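Local coordinates for GTP pyrophosphokinase (Streptococcus pneumoniae, PDB 2BE3), which probably catalyses transfer of pyrophosphate from ATP to GTP or GDP, making the alarmone (p)ppGpp, at residues L6-F11 and E53-K58; S40-V45 and K90-I95; Q84-V89 and G118-H123; E127-V130 and G135-T138; T155-L160 and K174-T179. All blocks are in the same frame, centred on the assembly; numbering follows the deposited sequence.

Contact 1. Residues L6-F11 and E53-K58; sequences LEWEEF and ESIKEK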
# COMPACT_ATOMS: atom_id res chain seq x y z
N LEU A 6 -0.80 25.47 2.25
CA LEU A 6 -1.50 24.69 1.22
C LEU A 6 -0.58 24.08 0.14
O LEU A 6 -0.81 22.94 -0.26
CB LEU A 6 -2.61 25.52 0.55
CG LEU A 6 -3.65 24.72 -0.26
CD1 LEU A 6 -4.72 24.12 0.68
CD2 LEU A 6 -4.28 25.57 -1.36
N GLU A 7 0.42 24.83 -0.30
CA GLU A 7 1.35 24.34 -1.32
C GLU A 7 2.30 23.26 -0.77
O GLU A 7 2.67 22.34 -1.49
CB GLU A 7 2.12 25.49 -2.01
CG GLU A 7 2.44 26.69 -1.12
CD GLU A 7 1.25 27.62 -0.90
OE1 GLU A 7 0.50 27.89 -1.86
OE2 GLU A 7 1.08 28.08 0.25
N TRP A 8 2.66 23.38 0.51
CA TRP A 8 3.44 22.35 1.21
C TRP A 8 2.67 21.05 1.36
O TRP A 8 3.26 19.98 1.31
CB TRP A 8 3.90 22.81 2.59
CG TRP A 8 5.24 23.49 2.57
CD1 TRP A 8 5.49 24.79 2.89
CD2 TRP A 8 6.50 22.92 2.18
NE1 TRP A 8 6.82 25.06 2.74
CE2 TRP A 8 7.47 23.94 2.30
CE3 TRP A 8 6.92 21.64 1.74
CZ2 TRP A 8 8.83 23.73 2.01
CZ3 TRP A 8 8.26 21.44 1.45
CH2 TRP A 8 9.20 22.48 1.60
N GLU A 9 1.36 21.16 1.54
CA GLU A 9 0.46 20.03 1.72
C GLU A 9 0.27 19.28 0.40
O GLU A 9 0.30 18.06 0.35
CB GLU A 9 -0.88 20.56 2.23
CG GLU A 9 -1.78 19.52 2.82
CD GLU A 9 -3.10 20.12 3.35
OE1 GLU A 9 -3.35 20.04 4.59
OE2 GLU A 9 -3.86 20.69 2.53
N GLU A 10 0.08 20.04 -0.67
CA GLU A 10 -0.03 19.46 -1.99
C GLU A 10 1.26 18.79 -2.43
O GLU A 10 1.22 17.78 -3.14
CB GLU A 10 -0.44 20.52 -3.00
CG GLU A 10 -1.91 20.92 -2.87
CD GLU A 10 -2.31 22.08 -3.80
OE1 GLU A 10 -1.50 22.51 -4.67
OE2 GLU A 10 -3.46 22.55 -3.65
N PHE A 11 2.39 19.34 -2.00
CA PHE A 11 3.68 18.78 -2.36
C PHE A 11 3.97 17.48 -1.61
O PHE A 11 4.49 16.52 -2.18
CB PHE A 11 4.80 19.80 -2.14
CG PHE A 11 6.17 19.23 -2.38
CD1 PHE A 11 6.64 19.05 -3.68
CD2 PHE A 11 6.97 18.85 -1.31
CE1 PHE A 11 7.89 18.53 -3.91
CE2 PHE A 11 8.23 18.30 -1.54
CZ PHE A 11 8.69 18.15 -2.82
N GLU A 53 10.47 21.85 8.14
CA GLU A 53 11.64 22.66 8.55
C GLU A 53 12.97 21.90 8.42
O GLU A 53 14.04 22.52 8.29
CB GLU A 53 11.46 23.32 9.94
CG GLU A 53 10.27 24.32 10.10
CD GLU A 53 10.33 25.57 9.19
OE1 GLU A 53 11.43 26.04 8.81
OE2 GLU A 53 9.24 26.10 8.87
N SER A 54 12.93 20.57 8.46
CA SER A 54 14.09 19.78 8.11
C SER A 54 14.34 19.81 6.60
O SER A 54 15.49 19.86 6.19
CB SER A 54 13.93 18.34 8.55
OG SER A 54 14.03 18.24 9.94
N ILE A 55 13.26 19.78 5.81
CA ILE A 55 13.37 19.92 4.36
C ILE A 55 14.00 21.26 4.03
O ILE A 55 14.95 21.30 3.24
CB ILE A 55 12.00 19.77 3.61
CG1 ILE A 55 11.42 18.37 3.81
CG2 ILE A 55 12.19 20.11 2.12
CD1 ILE A 55 9.99 18.25 3.35
N LYS A 56 13.51 22.34 4.66
CA LYS A 56 14.04 23.69 4.41
C LYS A 56 15.49 23.85 4.81
O LYS A 56 16.24 24.51 4.11
CB LYS A 56 13.20 24.76 5.08
CG LYS A 56 11.93 25.03 4.36
CD LYS A 56 10.83 25.33 5.35
CE LYS A 56 10.52 26.82 5.42
NZ LYS A 56 9.84 27.29 4.18
N GLU A 57 15.88 23.20 5.89
CA GLU A 57 17.25 23.21 6.35
C GLU A 57 18.13 22.54 5.33
O GLU A 57 19.15 23.09 4.94
CB GLU A 57 17.37 22.46 7.70
CG GLU A 57 18.83 22.19 8.08
CD GLU A 57 19.02 21.07 9.11
OE1 GLU A 57 18.12 20.19 9.26
OE2 GLU A 57 20.08 21.06 9.77
N LYS A 58 17.74 21.36 4.90
CA LYS A 58 18.54 20.59 3.97
C LYS A 58 18.68 21.33 2.60
O LYS A 58 19.73 21.33 1.97
CB LYS A 58 17.95 19.18 3.88
CG LYS A 58 18.97 18.08 3.60
CD LYS A 58 19.56 17.42 4.87
CE LYS A 58 18.86 16.07 5.20
NZ LYS A 58 18.79 15.07 4.03
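Trp8 meets Ile55 with its six-membered ring and Lys56 along the NE1-CZ2 side. The backbones stay well apart: the nearest CA atoms, those of Trp8 and Ile55, are 10.7 Å from each other. The contact is therefore made by side chains alone. CH2 of Trp8 lies 3.9 Å from CG2 of Ile55. The methyl CD1 of Ile55 reaches the neighbouring ring atom, 4.1 Å from CZ3 of Trp8. The isoleucine comes at the ring obliquely, and the two side chains run past each other in opposite directions. The branching of Ile55 explains the double touch: CG2 stands anti to the backbone N, and CG1 carries CD1 out on the N side (chi1 -63°).

Lys56 adds a second, more polar touch. Its chain bends and crosses the indole at a slant, bringing NZ to its edge. CG of Lys56 sits 4.1 Å from CZ2 of Trp8. NZ of Lys56 ends near the ring plane, 4.0 Å from NE1 of Trp8, which is proximity and not a bond. A weak hydrogen bond links NZ to the hydroxyl of Tyr66.

Further out, Ile55 is buried against Leu69, Leu73 and Ile76. Phe11, one helical turn after Trp8, also rests on Leu69. A bound tetraethylene glycol, probably from the crystallisation liquor, lies about 4 Å from the Trp8 side chain. This is helix-to-helix packing, centred about 20 Å from the centre of the chain. The start of the long helix 6-35 meets helix 52-62 in what is probably a RelA/SpoT-type synthetase.

Contact 2. Residues S40-V45 and K90-I95; sequences SPIEFV and KEVVDI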
# COMPACT_ATOMS: atom_id res chain seq x y z
N SER A 40 11.89 -14.23 9.64
CA SER A 40 12.04 -13.00 8.87
C SER A 40 13.35 -12.27 9.20
O SER A 40 13.59 -11.95 10.37
CB SER A 40 10.86 -12.08 9.11
OG SER A 40 11.02 -10.89 8.37
N PRO A 41 14.18 -11.97 8.19
CA PRO A 41 15.35 -11.08 8.41
C PRO A 41 14.91 -9.72 9.00
O PRO A 41 15.54 -9.21 9.96
CB PRO A 41 15.96 -10.89 7.03
CG PRO A 41 14.98 -11.50 6.04
CD PRO A 41 14.07 -12.42 6.79
N ILE A 42 13.81 -9.20 8.47
CA ILE A 42 13.19 -7.96 8.92
C ILE A 42 12.45 -8.14 10.21
O ILE A 42 11.51 -8.93 10.25
CB ILE A 42 12.20 -7.45 7.84
CG1 ILE A 42 12.95 -7.25 6.51
CG2 ILE A 42 11.41 -6.22 8.36
CD1 ILE A 42 12.10 -6.85 5.34
N GLU A 43 12.81 -7.38 11.25
CA GLU A 43 12.06 -7.38 12.49
C GLU A 43 11.09 -6.24 12.64
O GLU A 43 9.99 -6.42 13.15
CB GLU A 43 13.01 -7.29 13.70
CG GLU A 43 14.15 -8.29 13.70
CD GLU A 43 14.70 -8.51 15.09
OE1 GLU A 43 14.02 -8.17 16.10
OE2 GLU A 43 15.82 -9.05 15.19
N PHE A 44 11.55 -5.04 12.30
CA PHE A 44 10.79 -3.82 12.53
C PHE A 44 10.89 -2.97 11.29
O PHE A 44 11.91 -2.96 10.61
CB PHE A 44 11.30 -3.02 13.74
CG PHE A 44 11.29 -3.79 15.03
CD1 PHE A 44 10.09 -4.12 15.67
CD2 PHE A 44 12.50 -4.19 15.62
CE1 PHE A 44 10.09 -4.88 16.87
CE2 PHE A 44 12.51 -4.93 16.85
CZ PHE A 44 11.31 -5.27 17.45
N VAL A 45 9.79 -2.32 10.96
CA VAL A 45 9.74 -1.38 9.89
C VAL A 45 9.13 -0.09 10.38
O VAL A 45 8.05 -0.07 10.94
CB VAL A 45 8.99 -1.87 8.63
CG1 VAL A 45 8.97 -0.75 7.55
CG2 VAL A 45 9.60 -3.14 8.10
N LYS A 90 22.30 -7.63 3.18
CA LYS A 90 22.32 -8.01 1.77
C LYS A 90 21.09 -8.83 1.37
O LYS A 90 20.67 -8.82 0.22
CB LYS A 90 23.64 -8.75 1.42
CG LYS A 90 23.80 -10.16 2.04
CD LYS A 90 25.17 -10.68 1.76
CE LYS A 90 25.36 -12.05 2.32
NZ LYS A 90 25.37 -12.02 3.83
N GLU A 91 20.51 -9.55 2.31
CA GLU A 91 19.37 -10.44 2.01
C GLU A 91 18.12 -9.60 1.71
O GLU A 91 17.37 -9.91 0.77
CB GLU A 91 19.14 -11.45 3.16
CG GLU A 91 20.29 -12.48 3.31
CD GLU A 91 19.94 -13.68 4.24
OE1 GLU A 91 18.75 -13.83 4.61
OE2 GLU A 91 20.86 -14.48 4.57
N VAL A 92 17.93 -8.54 2.50
CA VAL A 92 16.89 -7.53 2.28
C VAL A 92 17.07 -6.71 1.01
O VAL A 92 16.09 -6.46 0.25
CB VAL A 92 16.77 -6.59 3.50
CG1 VAL A 92 15.87 -5.37 3.18
CG2 VAL A 92 16.22 -7.40 4.70
N VAL A 93 18.31 -6.30 0.76
CA VAL A 93 18.65 -5.66 -0.49
C VAL A 93 18.32 -6.55 -1.70
O VAL A 93 17.78 -6.05 -2.69
CB VAL A 93 20.12 -5.14 -0.45
CG1 VAL A 93 20.55 -4.56 -1.79
CG2 VAL A 93 20.28 -4.11 0.69
N ASP A 94 18.60 -7.85 -1.62
CA ASP A 94 18.18 -8.79 -2.67
C ASP A 94 16.68 -8.78 -2.93
O ASP A 94 16.23 -8.79 -4.07
CB ASP A 94 18.60 -10.24 -2.32
CG ASP A 94 20.09 -10.47 -2.43
OD1 ASP A 94 20.80 -9.62 -2.97
OD2 ASP A 94 20.58 -11.51 -1.95
N ILE A 95 15.89 -8.83 -1.86
CA ILE A 95 14.44 -8.79 -1.99
C ILE A 95 13.98 -7.47 -2.63
O ILE A 95 13.05 -7.49 -3.40
CB ILE A 95 13.72 -9.02 -0.63
CG1 ILE A 95 13.95 -10.44 -0.12
CG2 ILE A 95 12.21 -8.80 -0.75
CD1 ILE A 95 13.73 -10.52 1.39
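One methyl carries both close contacts here: CG2 of Val92 touches Pro41, just before strand 42-49, and Ile42, its first residue. CG2 of Val92 lies 3.7 Å from CG1 of Ile42 and 4.2 Å from CB of Pro41. The side chains of Ile42 and Val92 cross at about a right angle. Val92 has its other methyl, CG1, anti to the backbone N (chi1 170°). That leaves CG2 on the N side of the residue, where it meets the strand.

The CB of Ile42 does not aim at the helix, but its CG1 branch swings across to it. Pro41 has its CB directed toward Val92, and CB makes the touch. Just before it, the hydroxyl of Ser40 bonds to the carbonyl O of Ile42, with OG of Ser40 2.8 Å from that oxygen. The donor lies in the carbonyl plane, on a lone pair. This bond spans Pro41 and ties the entry to the strand together.

Around this core, Tyr33 of helix 6-35 packs on Pro41 and Ile95. Val92 also rests on Val83 and Ile145 of the central sheet. Glu91 forms a salt bridge with Arg194. The touching groups are aliphatic and buried, so helix 89-97 meets the loop and first residue of the strand by apolar packing.

Contact 3. Residues Q84-V89 and G118-H123; sequences QFVDDV and GYRSYH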
# COMPACT_ATOMS: atom_id res chain seq x y z
N GLN A 84 18.11 -8.39 12.08
CA GLN A 84 18.82 -9.01 13.16
C GLN A 84 20.34 -8.91 12.98
O GLN A 84 21.06 -8.45 13.89
CB GLN A 84 18.40 -10.47 13.21
CG GLN A 84 18.57 -11.14 14.52
CD GLN A 84 17.83 -12.46 14.60
OE1 GLN A 84 17.74 -13.21 13.61
NE2 GLN A 84 17.32 -12.76 15.79
N PHE A 85 20.84 -9.32 11.81
CA PHE A 85 22.28 -9.43 11.59
C PHE A 85 22.78 -8.48 10.51
O PHE A 85 22.07 -8.22 9.53
CB PHE A 85 22.62 -10.85 11.17
CG PHE A 85 22.35 -11.90 12.21
CD1 PHE A 85 23.22 -12.07 13.28
CD2 PHE A 85 21.24 -12.73 12.10
CE1 PHE A 85 22.98 -13.03 14.23
CE2 PHE A 85 21.02 -13.72 13.06
CZ PHE A 85 21.88 -13.85 14.13
N VAL A 86 24.01 -8.02 10.67
CA VAL A 86 24.72 -7.31 9.58
C VAL A 86 24.59 -8.05 8.23
O VAL A 86 24.32 -7.44 7.20
CB VAL A 86 26.24 -7.13 9.91
CG1 VAL A 86 27.03 -6.54 8.71
CG2 VAL A 86 26.43 -6.30 11.12
N ASP A 87 24.79 -9.37 8.25
CA ASP A 87 24.75 -10.16 7.03
C ASP A 87 23.31 -10.33 6.52
O ASP A 87 23.10 -10.87 5.45
CB ASP A 87 25.39 -11.51 7.30
CG ASP A 87 26.93 -11.45 7.36
OD1 ASP A 87 27.58 -10.39 7.23
OD2 ASP A 87 27.53 -12.52 7.52
N ASP A 88 22.31 -9.90 7.30
CA ASP A 88 20.93 -9.89 6.79
C ASP A 88 20.70 -8.72 5.81
O ASP A 88 19.79 -8.75 4.98
CB ASP A 88 19.92 -9.79 7.92
CG ASP A 88 19.82 -11.05 8.73
OD1 ASP A 88 20.25 -12.14 8.26
OD2 ASP A 88 19.29 -10.94 9.88
N VAL A 89 21.50 -7.67 5.96
CA VAL A 89 21.33 -6.50 5.12
C VAL A 89 21.30 -6.89 3.64
O VAL A 89 20.34 -6.56 2.93
CB VAL A 89 22.39 -5.39 5.44
CG1 VAL A 89 22.27 -4.25 4.48
CG2 VAL A 89 22.19 -4.95 6.95
N GLY A 118 31.60 6.66 13.50
CA GLY A 118 31.13 5.38 14.00
C GLY A 118 29.82 4.96 13.37
O GLY A 118 29.39 3.84 13.58
N TYR A 119 29.20 5.83 12.58
CA TYR A 119 27.90 5.53 11.96
C TYR A 119 27.94 4.34 11.01
O TYR A 119 28.78 4.28 10.10
CB TYR A 119 27.41 6.77 11.22
CG TYR A 119 26.15 6.64 10.40
CD1 TYR A 119 24.90 6.94 10.97
CD2 TYR A 119 26.19 6.25 9.05
CE1 TYR A 119 23.71 6.85 10.23
CE2 TYR A 119 25.00 6.17 8.29
CZ TYR A 119 23.76 6.47 8.90
OH TYR A 119 22.58 6.42 8.18
N ARG A 120 27.02 3.40 11.22
CA ARG A 120 26.88 2.23 10.34
C ARG A 120 25.43 2.20 9.90
O ARG A 120 24.53 2.32 10.74
CB ARG A 120 27.21 0.91 11.07
CG ARG A 120 28.70 0.64 11.35
CD ARG A 120 28.89 -0.66 12.09
NE ARG A 120 28.14 -0.64 13.36
CZ ARG A 120 27.46 -1.67 13.86
NH1 ARG A 120 27.44 -2.85 13.24
NH2 ARG A 120 26.80 -1.52 14.98
N SER A 121 25.20 2.03 8.59
CA SER A 121 23.86 1.88 8.03
C SER A 121 23.99 1.51 6.56
O SER A 121 25.08 1.57 5.99
CB SER A 121 23.10 3.20 8.13
OG SER A 121 21.72 3.00 7.92
N TYR A 122 22.90 1.10 5.94
CA TYR A 122 22.95 0.83 4.52
C TYR A 122 21.76 1.55 3.90
O TYR A 122 20.64 1.40 4.38
CB TYR A 122 22.89 -0.68 4.26
CG TYR A 122 23.26 -1.08 2.84
CD1 TYR A 122 24.54 -1.57 2.54
CD2 TYR A 122 22.33 -0.98 1.79
CE1 TYR A 122 24.87 -1.96 1.27
CE2 TYR A 122 22.66 -1.35 0.49
CZ TYR A 122 23.93 -1.84 0.24
OH TYR A 122 24.30 -2.22 -1.01
N HIS A 123 22.02 2.37 2.88
CA HIS A 123 21.01 3.23 2.28
C HIS A 123 20.64 2.70 0.91
O HIS A 123 21.51 2.45 0.09
CB HIS A 123 21.52 4.68 2.15
CG HIS A 123 21.89 5.31 3.46
ND1 HIS A 123 22.21 6.65 3.58
CD2 HIS A 123 22.04 4.79 4.70
CE1 HIS A 123 22.50 6.93 4.84
NE2 HIS A 123 22.41 5.81 5.54
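Val89 and Tyr122 mark the closest backbone approach, with their CA atoms 7.5 Å apart. The loop 84-88 leads into helix 89-97. The chain of 118-121 runs as a loop into strand 122-130.

The main side-chain touch is CG1 of Val89 on the root of Tyr122. CG1 of Val89 lies 3.6 Å from CB and 3.7 Å from CG of that tyrosine, approaching the ring obliquely. The phenol oxygen of Tyr122 bonds to Glu107.

Val86 makes the second touch. Its CG2 sits at the edge of the Arg120 guanidinium, near its plane, 4.2 Å from NH1 of Arg120. The two side chains cross at about a right angle. Arg120 is buried, and its NH1 forms a salt bridge with Asp187 of helix 170-191. OD2 of Asp88 accepts the N-H of Phe85, with N of Phe85 3.0 Å from OD2, while OD1 of Asp88 pairs with Arg194. The bond to OD2 closes the turn from Phe85 to Asp88.

Ile111 also packs on Val86, Val89 and Tyr122. The contact joins the strand-to-helix turn 84-89 to the loop leading into strand 122-130 and the strand's first residue. The setting is a mixed alpha/beta fold, consistent with the RelA/SpoT synthetase family.

Contact 4. Residues E127-V130 and G135-T138; sequences EYTV and GAKT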
# COMPACT_ATOMS: atom_id res chain seq x y z
N GLU A 127 13.31 4.90 -6.82
CA GLU A 127 12.20 5.61 -7.44
C GLU A 127 10.96 4.79 -7.17
O GLU A 127 10.95 3.57 -7.37
CB GLU A 127 12.41 5.77 -8.93
CG GLU A 127 13.26 6.91 -9.23
CD GLU A 127 13.66 7.00 -10.68
OE1 GLU A 127 13.14 6.21 -11.53
OE2 GLU A 127 14.51 7.87 -10.96
N TYR A 128 9.93 5.48 -6.67
CA TYR A 128 8.67 4.86 -6.31
C TYR A 128 7.56 5.73 -6.90
O TYR A 128 7.54 6.95 -6.74
CB TYR A 128 8.55 4.72 -4.78
CG TYR A 128 7.35 3.94 -4.33
CD1 TYR A 128 7.34 2.54 -4.39
CD2 TYR A 128 6.18 4.59 -3.88
CE1 TYR A 128 6.23 1.81 -4.00
CE2 TYR A 128 5.05 3.87 -3.51
CZ TYR A 128 5.09 2.48 -3.56
OH TYR A 128 3.98 1.74 -3.18
N THR A 129 6.65 5.09 -7.63
CA THR A 129 5.51 5.79 -8.23
C THR A 129 4.24 5.54 -7.42
O THR A 129 3.88 4.40 -7.13
CB THR A 129 5.32 5.35 -9.69
OG1 THR A 129 6.52 5.68 -10.37
CG2 THR A 129 4.12 6.09 -10.38
N VAL A 130 3.58 6.64 -7.04
CA VAL A 130 2.25 6.55 -6.41
C VAL A 130 1.17 6.98 -7.41
O VAL A 130 1.39 7.87 -8.22
CB VAL A 130 2.15 7.39 -5.10
CG1 VAL A 130 2.98 6.75 -4.02
CG2 VAL A 130 2.58 8.84 -5.33
N GLY A 135 -3.17 11.92 -11.09
CA GLY A 135 -2.28 11.13 -11.94
C GLY A 135 -1.11 10.49 -11.21
O GLY A 135 -0.81 10.83 -10.07
N ALA A 136 -0.45 9.54 -11.87
CA ALA A 136 0.76 8.93 -11.37
C ALA A 136 1.82 9.99 -11.05
O ALA A 136 1.99 10.93 -11.80
CB ALA A 136 1.31 7.96 -12.38
N LYS A 137 2.50 9.81 -9.92
CA LYS A 137 3.56 10.70 -9.50
C LYS A 137 4.76 9.87 -8.97
O LYS A 137 4.61 9.04 -8.06
CB LYS A 137 3.00 11.67 -8.46
CG LYS A 137 4.03 12.50 -7.76
CD LYS A 137 4.37 13.72 -8.61
CE LYS A 137 5.79 14.20 -8.38
NZ LYS A 137 6.10 15.21 -9.43
N THR A 138 5.93 10.07 -9.57
CA THR A 138 7.16 9.39 -9.18
C THR A 138 7.96 10.21 -8.17
O THR A 138 8.22 11.38 -8.38
CB THR A 138 8.05 9.07 -10.37
OG1 THR A 138 7.38 8.16 -11.24
CG2 THR A 138 9.28 8.38 -9.92
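Thr129 faces Thr138 in an antiparallel non-hydrogen-bonded pair, with CA atoms only 4.1 Å apart. At this pair no backbone bonds are expected. The side chains add one: OG1 of Thr129 and OG1 of Thr138 are 2.8 Å apart, and either may donate. Both side chains leave the same face, and like first torsions turn the two OG1 atoms toward each other.

The next pair, Val130 with Lys137, is hydrogen-bonded both ways. N of Val130 gives to O of Lys137 at 2.8 Å (N-H...O 160°), tilted from the carbonyl plane. N of Lys137 returns a bond of the same length to O of Val130 (163°), nearly in line with its C=O. CA-H contacts add to three carbonyls. CA of Thr129 lies 3.4 Å from O of Lys137, and CA of Ala136 is as far from O of Val130. CA of Thr138 is 3.5 Å from O of Tyr128. Tyr128 has its backbone bonding with Ile139.

Polar ends are paired outside the segments. Glu127 forms a salt bridge with Arg103, and Lys137 one with Glu70. The hydroxyl of Tyr128 bonds to Glu21 and Lys25. Gln100 of the second subunit packs on Thr129 and Ala136. These residues form the turn end of the beta hairpin made by strands 122-130 and 137-147.

Contact 5. Residues T155-L160 and K174-T179; sequences TIEHSL and KRLEIT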
# COMPACT_ATOMS: atom_id res chain seq x y z
N THR A 155 20.32 6.76 15.90
CA THR A 155 19.21 7.64 16.22
C THR A 155 19.67 8.55 17.34
O THR A 155 19.33 9.71 17.36
CB THR A 155 17.89 6.90 16.68
OG1 THR A 155 18.20 6.12 17.79
CG2 THR A 155 17.33 5.97 15.63
N ILE A 156 20.46 8.03 18.27
CA ILE A 156 21.02 8.82 19.38
C ILE A 156 22.08 9.85 18.91
O ILE A 156 22.10 10.97 19.40
CB ILE A 156 21.56 7.90 20.47
CG1 ILE A 156 20.41 7.41 21.35
CG2 ILE A 156 22.69 8.54 21.30
CD1 ILE A 156 20.85 6.35 22.34
N GLU A 157 22.95 9.46 17.99
CA GLU A 157 23.98 10.36 17.47
C GLU A 157 23.34 11.53 16.71
O GLU A 157 23.72 12.67 16.88
CB GLU A 157 25.00 9.58 16.63
CG GLU A 157 26.32 10.27 16.48
CD GLU A 157 26.47 11.07 15.18
OE1 GLU A 157 25.54 11.05 14.32
OE2 GLU A 157 27.55 11.73 15.00
N HIS A 158 22.30 11.22 15.94
CA HIS A 158 21.54 12.18 15.19
C HIS A 158 20.87 13.20 16.11
O HIS A 158 20.91 14.39 15.84
CB HIS A 158 20.49 11.43 14.37
CG HIS A 158 19.74 12.29 13.42
ND1 HIS A 158 20.23 12.63 12.17
CD2 HIS A 158 18.54 12.92 13.54
CE1 HIS A 158 19.36 13.41 11.55
NE2 HIS A 158 18.32 13.59 12.36
N SER A 159 20.25 12.73 17.18
CA SER A 159 19.65 13.61 18.17
C SER A 159 20.65 14.56 18.81
O SER A 159 20.40 15.76 18.91
CB SER A 159 18.95 12.81 19.28
OG SER A 159 17.79 12.21 18.75
N LEU A 160 21.77 14.02 19.27
CA LEU A 160 22.81 14.84 19.86
C LEU A 160 23.33 15.82 18.82
O LEU A 160 23.60 16.98 19.14
CB LEU A 160 23.95 13.98 20.40
CG LEU A 160 23.62 13.19 21.66
CD1 LEU A 160 24.54 11.98 21.84
CD2 LEU A 160 23.51 14.06 22.94
N LYS A 174 33.40 11.17 23.80
CA LYS A 174 34.07 9.99 24.32
C LYS A 174 33.07 8.85 24.38
O LYS A 174 33.38 7.70 24.03
CB LYS A 174 34.71 10.24 25.71
CG LYS A 174 34.86 8.96 26.62
CD LYS A 174 34.90 9.26 28.14
CE LYS A 174 35.12 7.98 28.96
NZ LYS A 174 35.19 8.19 30.45
N ARG A 175 31.85 9.18 24.81
CA ARG A 175 30.80 8.21 24.97
C ARG A 175 30.24 7.74 23.62
O ARG A 175 30.00 6.55 23.43
CB ARG A 175 29.70 8.81 25.84
CG ARG A 175 29.11 7.81 26.78
CD ARG A 175 30.14 7.34 27.76
NE ARG A 175 30.26 8.26 28.89
CZ ARG A 175 30.78 7.92 30.07
NH1 ARG A 175 31.25 6.69 30.28
NH2 ARG A 175 30.83 8.82 31.04
N LEU A 176 30.04 8.67 22.69
CA LEU A 176 29.69 8.32 21.32
C LEU A 176 30.67 7.34 20.69
O LEU A 176 30.28 6.40 20.01
CB LEU A 176 29.53 9.57 20.46
CG LEU A 176 28.21 10.35 20.66
CD1 LEU A 176 28.08 11.51 19.66
CD2 LEU A 176 27.00 9.43 20.57
N GLU A 177 31.96 7.52 20.96
CA GLU A 177 32.99 6.69 20.36
C GLU A 177 33.05 5.33 21.02
O GLU A 177 33.18 4.33 20.31
CB GLU A 177 34.34 7.39 20.39
CG GLU A 177 34.37 8.60 19.46
CD GLU A 177 35.62 9.45 19.61
OE1 GLU A 177 36.39 9.22 20.58
OE2 GLU A 177 35.83 10.36 18.75
N ILE A 178 32.95 5.27 22.35
CA ILE A 178 32.95 3.95 22.96
C ILE A 178 31.69 3.13 22.63
O ILE A 178 31.81 1.94 22.31
CB ILE A 178 33.45 3.86 24.48
CG1 ILE A 178 32.68 2.83 25.29
CG2 ILE A 178 33.43 5.18 25.21
CD1 ILE A 178 33.64 1.93 26.11
N THR A 179 30.52 3.78 22.65
CA THR A 179 29.28 3.10 22.27
C THR A 179 29.32 2.64 20.81
O THR A 179 28.88 1.54 20.52
CB THR A 179 27.98 3.91 22.59
OG1 THR A 179 28.02 5.19 21.95
CG2 THR A 179 27.84 4.09 24.09
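Leu176 and Leu160 both carry CG anti to the carbonyl carbon (chi1 -77° and -71°). With CB already directed at the other helix, this torsion brings their methyls to meet between the helices. Glu157 differs. Its CG stands anti to the backbone N and the chain then bends at chi2, which brings the CG methylene up to Leu176.

Leu176 is the hub. Its CD2 lies 3.8 Å from CD1 of Leu160, and the two leucines slide past each other in opposite directions. The other methyl of Leu176, CD1, meets CG of Glu157 at 3.8 Å, with the side chains crossing at about a right angle. Ile156 makes a looser touch, with CG2 4.5 Å from CD2 of Leu176.

The short helical segments run nearly antiparallel, at 164°, and their axes come no closer than 11.5 Å. That wide spacing agrees with a contact made by side chains, not backbones. Phe168, in the connection between helices 148-164 and 170-191, packs on Glu157, Leu160 and Leu176. The indole N-H of Trp153 bonds to the carbonyl O of Leu176, a polar tie between the helices. Across 155-160 and 174-179 themselves the contact is van der Waals packing of carbon on carbon. Glu157 joins in through its methylene, so its charge plays no direct part in this packing.

Contacts 2, 3 and 4 all reach the five-stranded mixed sheet. Contacts 2 and 3 are neighbours, with centres 11 Å apart; they touch where Val93 packs on Tyr122, and their segments alternate along the chain. Contact 4 shares strand 122-130 with contact 3 but lies at its far end, about 28 Å away between centres. Contact 1 joins helices 6-35 and 52-62. Its segments alternate with those of contact 2, and the two centres are 30 Å apart. Contact 5 closes last in the chain, in the helices that follow the sheet. The centres of contacts 4 and 5 are 36 Å apart. Contacts 2 to 4 concern the sheet and its hairpin, while contacts 1 and 5 join helices to one another.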